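Local coordinates for bacterial transferase hexapeptide (Three repeats) family protein (Acinetobacter baumannii, PDB 4M9C), which probably transfers an acetyl group to a UDP-linked amino sugar in the biosynthesis of UDP-N,N'-diacetylbacillosamine, at residues Y53-F56 with I57-P60; I70-S73 with V74-E77. All blocks are in the same frame, centred on the assembly; numbering follows the deposited sequence.

Both interactions are local, each made within a few residues of one continuous run in the N-terminal Rossmann-like domain: one spans the short helix 53-58 and the way out of it, the other the loop into helix 73-85 and its first turn. Their centres are about 21 Å apart and they do not touch. Interaction 1 is partly buried, and its side chains meet mainly through CH-pi and apolar contacts, with one serine bond. Interaction 2, although close to the middle of the chain, is the more open, yet holds a buried arginine; there the Asn-72 and Arg-76 side chains bind backbone groups. The first packs within its own domain, whereas the second also meets the left-handed beta-helix of the same chain.

Interaction 1 (Y53-F56 with I57-P60); sequences YLDF and ISKP
From Tyr-53 the chain runs as one short helix, and one backbone bond is nearly straight: Ile-57 N gives to Tyr-53 O at 2.9 Å, with an N-H...O angle of 173°. Ser-58 N reaches Leu-54 O less directly, also at 2.9 Å. Lys-59 N bonds to Phe-56 O, three residues back, at 3.2 Å, with a weak bond to Asp-55 O. Ser-58 suits this turn because its hydroxyl folds back on the backbone, where OG donates to Asp-55 O at 2.9 Å; its chi1 of 78° swings OG toward that carbonyl. This is the helix of a beta-alpha-beta crossover from strand 48-51 to strand 63-68, packed against the sheet as in a Rossmann-like fold. Ile-57 lays CG1 over one face of the Tyr-53 ring, a CH-pi contact 3.6 Å from the centroid, and CD1 reaches past CZ toward the hydroxyl. Tyrosine suits the place because its ring face takes the Ile-57 methylene while its OH is satisfied by a hydrogen bond with Asp-86 OD2. Phe-56, wholly apolar, touches Ile-57 CD1 through its own CD1 at 4.1 Å and packs on Ile-4 and Val-66 of the central sheet.

Interaction 2 (I70-S73 with V74-E77); sequences IANS and VVRE
Asn-72 and Val-75 meet where the loop after strand 63-68 becomes helix 73-85, and Asn-72 is the N-cap. Its OD1 accepts from Val-75 N at 3.1 Å, almost straight at 171° though Val-75 N sits above the plane of the side-chain carbonyl, and more weakly from Val-74 N. The trans chi1 of Asn-72 (-175°) carries the amide forward over the first turn, and its oxygen serves N-H groups that have no preceding turn to bind. Asparagine suits the place because a short side chain can put a carbonyl oxygen there. Regular helix bonding then begins: Arg-76 N gives to Asn-72 O at 2.9 Å and Glu-77 N to Ser-73 O at 3.0 Å.

A second polar set turns on the Arg-76 guanidinium. NH2 donates to Ile-70 O at 3.0 Å, in the plane of that carbonyl and on a lone pair, and makes a weak bond to Ala-71 O at 2.8 Å. The side chain bends at chi3 (79°), which brings NH2 back to the loop, while Ser-73 CA lies over one guanidinium face. Arginine suits this buried place because NH2 alone bonds both successive carbonyls, which leaves NE and NH1 for other partners.

One apolar pair is made, Val-75 CG1 with Ile-70 CG2 at 3.9 Å; Val-75 CG2 rests against the Asn-72 amide, 3.5 Å from its CG.

The helix start faces the left-handed beta-helix of the same chain: Arg-76 NE binds Phe-127 O and NH1 binds Thr-147 OG1 of strand 147-148, and Ser-73 OG is hydrogen-bonded to His-163 ND1, just before strand 165-166.

Interaction 1 (Y53-F56 with I57-P60)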
ATOM      1  N   TYR A  53     -21.264  25.132  13.066  1.00 30.53           N
ATOM      2  CA  TYR A  53     -20.477  26.058  12.267  1.00 37.14           C
ATOM      3  C   TYR A  53     -20.553  27.469  12.852  1.00 41.05           C
ATOM      4  O   TYR A  53     -19.531  28.137  13.004  1.00 37.86           O
ATOM      5  CB  TYR A  53     -20.915  26.046  10.806  1.00 38.34           C
ATOM      6  CG  TYR A  53     -20.129  27.002   9.951  1.00 39.04           C
ATOM      7  CD1 TYR A  53     -20.711  28.158   9.451  1.00 40.01           C
ATOM      8  CD2 TYR A  53     -18.799  26.759   9.656  1.00 39.01           C
ATOM      9  CE1 TYR A  53     -19.989  29.039   8.671  1.00 41.85           C
ATOM     10  CE2 TYR A  53     -18.069  27.637   8.881  1.00 40.76           C
ATOM     11  CZ  TYR A  53     -18.668  28.770   8.390  1.00 39.48           C
ATOM     12  OH  TYR A  53     -17.942  29.638   7.617  1.00 40.99           O
ATOM     13  N   LEU A  54     -21.761  27.909  13.200  1.00 41.10           N
ATOM     14  CA  LEU A  54     -21.948  29.246  13.755  1.00 38.09           C
ATOM     15  C   LEU A  54     -21.121  29.461  15.005  1.00 34.15           C
ATOM     16  O   LEU A  54     -20.493  30.502  15.152  1.00 41.60           O
ATOM     17  CB  LEU A  54     -23.427  29.535  14.040  1.00 41.81           C
ATOM     18  CG  LEU A  54     -24.209  29.924  12.783  1.00 53.93           C
ATOM     19  CD1 LEU A  54     -25.724  29.851  13.001  1.00 52.63           C
ATOM     20  CD2 LEU A  54     -23.778  31.309  12.309  1.00 56.92           C
ATOM     21  N   ASP A  55     -21.119  28.483  15.908  1.00 36.92           N
ATOM     22  CA  ASP A  55     -20.335  28.608  17.137  1.00 40.59           C
ATOM     23  C   ASP A  55     -18.836  28.634  16.848  1.00 39.93           C
ATOM     24  O   ASP A  55     -18.095  29.404  17.456  1.00 37.26           O
ATOM     25  CB  ASP A  55     -20.693  27.511  18.144  1.00 41.04           C
ATOM     26  CG  ASP A  55     -22.073  27.722  18.762  1.00 57.15           C
ATOM     27  OD1 ASP A  55     -22.432  28.893  19.038  1.00 57.07           O
ATOM     28  OD2 ASP A  55     -22.806  26.726  18.955  1.00 59.36           O
ATOM     29  N   PHE A  56     -18.394  27.810  15.905  1.00 35.84           N
ATOM     30  CA  PHE A  56     -16.994  27.837  15.508  1.00 36.45           C
ATOM     31  C   PHE A  56     -16.626  29.230  15.012  1.00 33.50           C
ATOM     32  O   PHE A  56     -15.652  29.817  15.462  1.00 35.70           O
ATOM     33  CB  PHE A  56     -16.710  26.798  14.415  1.00 33.27           C
ATOM     34  CG  PHE A  56     -15.313  26.883  13.851  1.00 33.90           C
ATOM     35  CD1 PHE A  56     -15.064  27.583  12.681  1.00 35.58           C
ATOM     36  CD2 PHE A  56     -14.257  26.272  14.501  1.00 28.39           C
ATOM     37  CE1 PHE A  56     -13.784  27.662  12.154  1.00 31.94           C
ATOM     38  CE2 PHE A  56     -12.971  26.338  13.980  1.00 30.40           C
ATOM     39  CZ  PHE A  56     -12.735  27.037  12.807  1.00 31.54           C
ATOM     40  N   ILE A  57     -17.416  29.754  14.080  1.00 36.12           N
ATOM     41  CA  ILE A  57     -17.158  31.072  13.518  1.00 36.84           C
ATOM     42  C   ILE A  57     -17.203  32.158  14.597  1.00 45.78           C
ATOM     43  O   ILE A  57     -16.484  33.156  14.516  1.00 47.03           O
ATOM     44  CB  ILE A  57     -18.183  31.417  12.423  1.00 43.24           C
ATOM     45  CG1 ILE A  57     -17.959  30.547  11.184  1.00 44.46           C
ATOM     46  CG2 ILE A  57     -18.092  32.886  12.055  1.00 48.82           C
ATOM     47  CD1 ILE A  57     -16.611  30.751  10.532  1.00 42.02           C
ATOM     48  N   SER A  58     -18.046  31.964  15.608  1.00 43.69           N
ATOM     49  CA  SER A  58     -18.238  32.991  16.628  1.00 47.73           C
ATOM     50  C   SER A  58     -17.098  33.033  17.650  1.00 52.36           C
ATOM     51  O   SER A  58     -16.975  34.001  18.402  1.00 46.81           O
ATOM     52  CB  SER A  58     -19.592  32.821  17.333  1.00 49.53           C
ATOM     53  OG  SER A  58     -19.549  31.780  18.297  1.00 53.55           O
ATOM     54  N   LYS A  59     -16.257  31.998  17.672  1.00 45.24           N
ATOM     55  CA  LYS A  59     -15.165  31.958  18.642  1.00 46.77           C
ATOM     56  C   LYS A  59     -14.320  33.225  18.579  1.00 47.51           C
ATOM     57  O   LYS A  59     -14.136  33.806  17.506  1.00 46.58           O
ATOM     58  CB  LYS A  59     -14.263  30.738  18.429  1.00 45.62           C
ATOM     59  CG  LYS A  59     -14.902  29.407  18.768  1.00 47.23           C
ATOM     60  CD  LYS A  59     -15.093  29.252  20.262  1.00 52.22           C
ATOM     61  CE  LYS A  59     -15.853  27.972  20.587  1.00 53.99           C
ATOM     62  NZ  LYS A  59     -16.213  27.879  22.033  1.00 55.57           N
ATOM     63  N   PRO A  60     -13.805  33.660  19.737  1.00 46.73           N
ATOM     64  CA  PRO A  60     -12.836  34.754  19.739  1.00 49.03           C
ATOM     65  C   PRO A  60     -11.505  34.152  19.336  1.00 57.28           C
ATOM     66  O   PRO A  60     -10.979  33.281  20.033  1.00 63.77           O
ATOM     67  CB  PRO A  60     -12.800  35.172  21.202  1.00 47.82           C
ATOM     68  CG  PRO A  60     -13.048  33.889  21.945  1.00 54.50           C
ATOM     69  CD  PRO A  60     -14.022  33.107  21.087  1.00 46.22           C
TER

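Interaction 2 (I70-S73 with V74-E77)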
ATOM      1  N   ILE A  70     -14.751  15.801   5.049  1.00 28.36           N
ATOM      2  CA  ILE A  70     -15.847  15.186   4.293  1.00 27.30           C
ATOM      3  C   ILE A  70     -15.470  14.757   2.879  1.00 27.22           C
ATOM      4  O   ILE A  70     -15.025  15.574   2.064  1.00 27.24           O
ATOM      5  CB  ILE A  70     -17.061  16.127   4.290  1.00 29.54           C
ATOM      6  CG1 ILE A  70     -17.585  16.259   5.729  1.00 29.07           C
ATOM      7  CG2 ILE A  70     -18.146  15.627   3.318  1.00 29.57           C
ATOM      8  CD1 ILE A  70     -18.506  17.448   5.966  1.00 33.65           C
ATOM      9  N   ALA A  71     -15.630  13.462   2.599  1.00 25.09           N
ATOM     10  CA  ALA A  71     -15.247  12.896   1.306  1.00 27.18           C
ATOM     11  C   ALA A  71     -16.247  13.252   0.204  1.00 28.97           C
ATOM     12  O   ALA A  71     -15.868  13.430  -0.954  1.00 25.93           O
ATOM     13  CB  ALA A  71     -15.090  11.370   1.411  1.00 28.83           C
ATOM     14  N   ASN A  72     -17.524  13.336   0.576  1.00 28.39           N
ATOM     15  CA  ASN A  72     -18.589  13.740  -0.353  1.00 29.41           C
ATOM     16  C   ASN A  72     -18.240  15.068  -1.009  1.00 27.13           C
ATOM     17  O   ASN A  72     -18.278  16.111  -0.358  1.00 26.50           O
ATOM     18  CB  ASN A  72     -19.908  13.887   0.410  1.00 25.73           C
ATOM     19  CG  ASN A  72     -21.103  14.192  -0.507  1.00 31.46           C
ATOM     20  OD1 ASN A  72     -20.995  14.932  -1.486  1.00 29.16           O
ATOM     21  ND2 ASN A  72     -22.245  13.622  -0.175  1.00 27.68           N
ATOM     22  N   SER A  73     -17.921  15.043  -2.297  1.00 26.96           N
ATOM     23  CA  SER A  73     -17.351  16.232  -2.931  1.00 29.74           C
ATOM     24  C   SER A  73     -18.366  17.342  -3.202  1.00 28.33           C
ATOM     25  O   SER A  73     -18.005  18.516  -3.263  1.00 27.10           O
ATOM     26  CB  SER A  73     -16.587  15.873  -4.208  1.00 28.21           C
ATOM     27  OG  SER A  73     -17.453  15.655  -5.303  1.00 32.43           O
ATOM     28  N   VAL A  74     -19.627  16.967  -3.376  1.00 28.89           N
ATOM     29  CA  VAL A  74     -20.681  17.951  -3.584  1.00 29.39           C
ATOM     30  C   VAL A  74     -20.850  18.756  -2.304  1.00 27.34           C
ATOM     31  O   VAL A  74     -20.949  19.976  -2.331  1.00 31.03           O
ATOM     32  CB  VAL A  74     -22.020  17.275  -3.969  1.00 31.46           C
ATOM     33  CG1 VAL A  74     -23.196  18.215  -3.709  1.00 33.84           C
ATOM     34  CG2 VAL A  74     -21.988  16.829  -5.413  1.00 30.46           C
ATOM     35  N   VAL A  75     -20.875  18.060  -1.176  1.00 26.55           N
ATOM     36  CA  VAL A  75     -20.969  18.720   0.118  1.00 25.43           C
ATOM     37  C   VAL A  75     -19.711  19.566   0.357  1.00 28.66           C
ATOM     38  O   VAL A  75     -19.785  20.701   0.846  1.00 27.76           O
ATOM     39  CB  VAL A  75     -21.128  17.675   1.247  1.00 25.77           C
ATOM     40  CG1 VAL A  75     -20.911  18.318   2.625  1.00 25.48           C
ATOM     41  CG2 VAL A  75     -22.488  16.989   1.157  1.00 29.82           C
ATOM     42  N   ARG A  76     -18.557  19.004  -0.002  1.00 24.89           N
ATOM     43  CA  ARG A  76     -17.274  19.666   0.222  1.00 27.08           C
ATOM     44  C   ARG A  76     -17.231  21.013  -0.490  1.00 28.49           C
ATOM     45  O   ARG A  76     -16.771  21.996   0.081  1.00 27.36           O
ATOM     46  CB  ARG A  76     -16.088  18.765  -0.211  1.00 20.63           C
ATOM     47  CG  ARG A  76     -14.701  19.400   0.029  1.00 26.09           C
ATOM     48  CD  ARG A  76     -13.594  18.340   0.227  1.00 25.83           C
ATOM     49  NE  ARG A  76     -13.107  17.725  -1.019  1.00 19.14           N
ATOM     50  CZ  ARG A  76     -13.476  16.529  -1.470  1.00 23.77           C
ATOM     51  NH1 ARG A  76     -12.956  16.043  -2.595  1.00 22.66           N
ATOM     52  NH2 ARG A  76     -14.364  15.809  -0.803  1.00 26.30           N
ATOM     53  N   GLU A  77     -17.715  21.062  -1.730  1.00 29.25           N
ATOM     54  CA  GLU A  77     -17.744  22.323  -2.476  1.00 29.96           C
ATOM     55  C   GLU A  77     -18.662  23.375  -1.852  1.00 34.79           C
ATOM     56  O   GLU A  77     -18.320  24.560  -1.810  1.00 32.25           O
ATOM     57  CB  GLU A  77     -18.162  22.102  -3.931  1.00 29.41           C
ATOM     58  CG  GLU A  77     -18.169  23.392  -4.754  1.00 29.22           C
ATOM     59  CD  GLU A  77     -18.455  23.148  -6.229  1.00 39.41           C
ATOM     60  OE1 GLU A  77     -17.959  23.921  -7.076  1.00 43.60           O
ATOM     61  OE2 GLU A  77     -19.178  22.179  -6.542  1.00 37.93           O
TER